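Local coordinates for MHC class I antigen (PDB 5H5Z), which probably presents peptides to T cells at the cell surface, as a bony fish MHC class I heavy chain paired with beta-2-microglobulin, at residues D59-T62 / Q63-G67. Sequence-based numbering, arbitrary orientation.
Sequences DRQT and QVLIG
Four successive backbone bonds, Gln63 N to Asp59 O, Val64 N to Arg60 O, Leu65 N to Gln61 O and Ile66 N to Thr62 O, tie residues 59-62 to 63-67 as consecutive turns of an alpha-helix. Each joins an N-H to the carbonyl four residues earlier with an N-H...O angle of at least 153°, and the shortest is the last, with Ile66 N 2.9 Å from Thr62 O. This is helix 55-82, which forms one wall of the MHC class I peptide groove over the eight-stranded sheet.

On the groove side, Gln61 carries CG trans to the backbone N (chi1 -168°) and then bends at chi2 (56°), which turns its amide forward along the helix, toward Leu65 in the next turn. NE2 consequently lies 3.5 Å from Leu65 CD1, the two chains crossing at a slant; this nitrogen, against the aliphatic carbons of Leu65, is buried without a polar partner in the model. OE1 of the same amide hydrogen-bonds the backbone of the bound peptide. Val64 packs on the peptide backbone, while its CG2 sits 3.3 Å from Arg60 O. Leu65 reaches down to Tyr9 and Phe35 of the sheet.

Another face of the helix pairs Thr62 with Ile66, whose CD1 approaches Thr62 CG2 at 3.8 Å. The hydroxyl of Thr62 is engaged separately: OG1, beside its own backbone N, hydrogen-bonds Trp58 O one turn earlier in the same helix and also Ala42 N, the second bond tying the helix to the segment after strand 30-36. Ile66 also runs close over the backbone, its CG1 lying 3.2 Å from Thr62 O.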
loop_
_atom_site.group_PDB
_atom_site.type_symbol
_atom_site.label_atom_id
_atom_site.label_comp_id
_atom_site.label_asym_id
_atom_site.label_seq_id
_atom_site.Cartn_x
_atom_site.Cartn_y
_atom_site.Cartn_z
ATOM N N ASP A 59 5.307 -1.226 -25.492
ATOM C CA ASP A 59 4.643 -0.400 -26.504
ATOM C C ASP A 59 3.134 -0.642 -26.501
ATOM O O ASP A 59 2.347 0.303 -26.620
ATOM C CB ASP A 59 5.229 -0.643 -27.902
ATOM C CG ASP A 59 6.671 -0.165 -28.027
ATOM O OD1 ASP A 59 7.128 0.623 -27.171
ATOM O OD2 ASP A 59 7.354 -0.581 -28.985
ATOM N N ARG A 60 2.745 -1.908 -26.358
ATOM C CA ARG A 60 1.335 -2.291 -26.293
ATOM C C ARG A 60 0.667 -1.774 -25.024
ATOM O O ARG A 60 -0.455 -1.264 -25.075
ATOM C CB ARG A 60 1.173 -3.810 -26.424
ATOM C CG ARG A 60 0.836 -4.240 -27.844
ATOM C CD ARG A 60 1.373 -5.617 -28.210
ATOM N NE ARG A 60 1.263 -5.830 -29.652
ATOM C CZ ARG A 60 2.152 -5.396 -30.547
ATOM N NH1 ARG A 60 3.236 -4.733 -30.146
ATOM N NH2 ARG A 60 1.960 -5.618 -31.842
ATOM N N GLN A 61 1.369 -1.884 -23.898
ATOM C CA GLN A 61 0.847 -1.388 -22.624
ATOM C C GLN A 61 0.697 0.137 -22.632
ATOM O O GLN A 61 -0.302 0.671 -22.144
ATOM C CB GLN A 61 1.719 -1.849 -21.451
ATOM C CG GLN A 61 1.085 -1.611 -20.091
ATOM C CD GLN A 61 -0.281 -2.261 -19.970
ATOM O OE1 GLN A 61 -0.395 -3.456 -19.683
ATOM N NE2 GLN A 61 -1.328 -1.473 -20.200
ATOM N N THR A 62 1.693 0.817 -23.196
ATOM C CA THR A 62 1.662 2.263 -23.383
ATOM C C THR A 62 0.434 2.674 -24.204
ATOM O O THR A 62 -0.281 3.610 -23.837
ATOM C CB THR A 62 2.957 2.764 -24.063
ATOM O OG1 THR A 62 4.070 2.561 -23.180
ATOM C CG2 THR A 62 2.865 4.246 -24.417
ATOM N N GLN A 63 0.182 1.956 -25.298
ATOM C CA GLN A 63 -0.953 2.261 -26.164
ATOM C C GLN A 63 -2.300 2.096 -25.456
ATOM O O GLN A 63 -3.184 2.933 -25.612
ATOM C CB GLN A 63 -0.898 1.432 -27.457
ATOM C CG GLN A 63 -1.554 2.116 -28.644
ATOM C CD GLN A 63 -0.976 3.499 -28.938
ATOM O OE1 GLN A 63 -1.681 4.373 -29.436
ATOM N NE2 GLN A 63 0.307 3.703 -28.629
ATOM N N VAL A 64 -2.444 1.022 -24.680
ATOM C CA VAL A 64 -3.665 0.767 -23.911
ATOM C C VAL A 64 -3.920 1.917 -22.926
ATOM O O VAL A 64 -5.047 2.431 -22.811
ATOM C CB VAL A 64 -3.586 -0.596 -23.168
ATOM C CG1 VAL A 64 -4.718 -0.747 -22.160
ATOM C CG2 VAL A 64 -3.615 -1.750 -24.158
ATOM N N LEU A 65 -2.862 2.347 -22.247
ATOM C CA LEU A 65 -2.995 3.365 -21.197
ATOM C C LEU A 65 -3.121 4.801 -21.707
ATOM O O LEU A 65 -3.711 5.640 -21.024
ATOM C CB LEU A 65 -1.896 3.218 -20.146
ATOM C CG LEU A 65 -1.990 1.870 -19.413
ATOM C CD1 LEU A 65 -0.737 1.573 -18.596
ATOM C CD2 LEU A 65 -3.253 1.773 -18.559
ATOM N N ILE A 66 -2.591 5.081 -22.903
ATOM C CA ILE A 66 -2.871 6.362 -23.565
ATOM C C ILE A 66 -4.379 6.430 -23.824
ATOM O O ILE A 66 -5.016 7.459 -23.566
ATOM C CB ILE A 66 -2.072 6.552 -24.878
ATOM C CG1 ILE A 66 -0.579 6.748 -24.590
ATOM C CG2 ILE A 66 -2.590 7.755 -25.655
ATOM C CD1 ILE A 66 0.304 6.615 -25.821
ATOM N N GLY A 67 -4.941 5.320 -24.300
ATOM C CA GLY A 67 -6.388 5.175 -24.476
ATOM C C GLY A 67 -7.163 5.353 -23.179
ATOM O O GLY A 67 -8.181 6.048 -23.151
#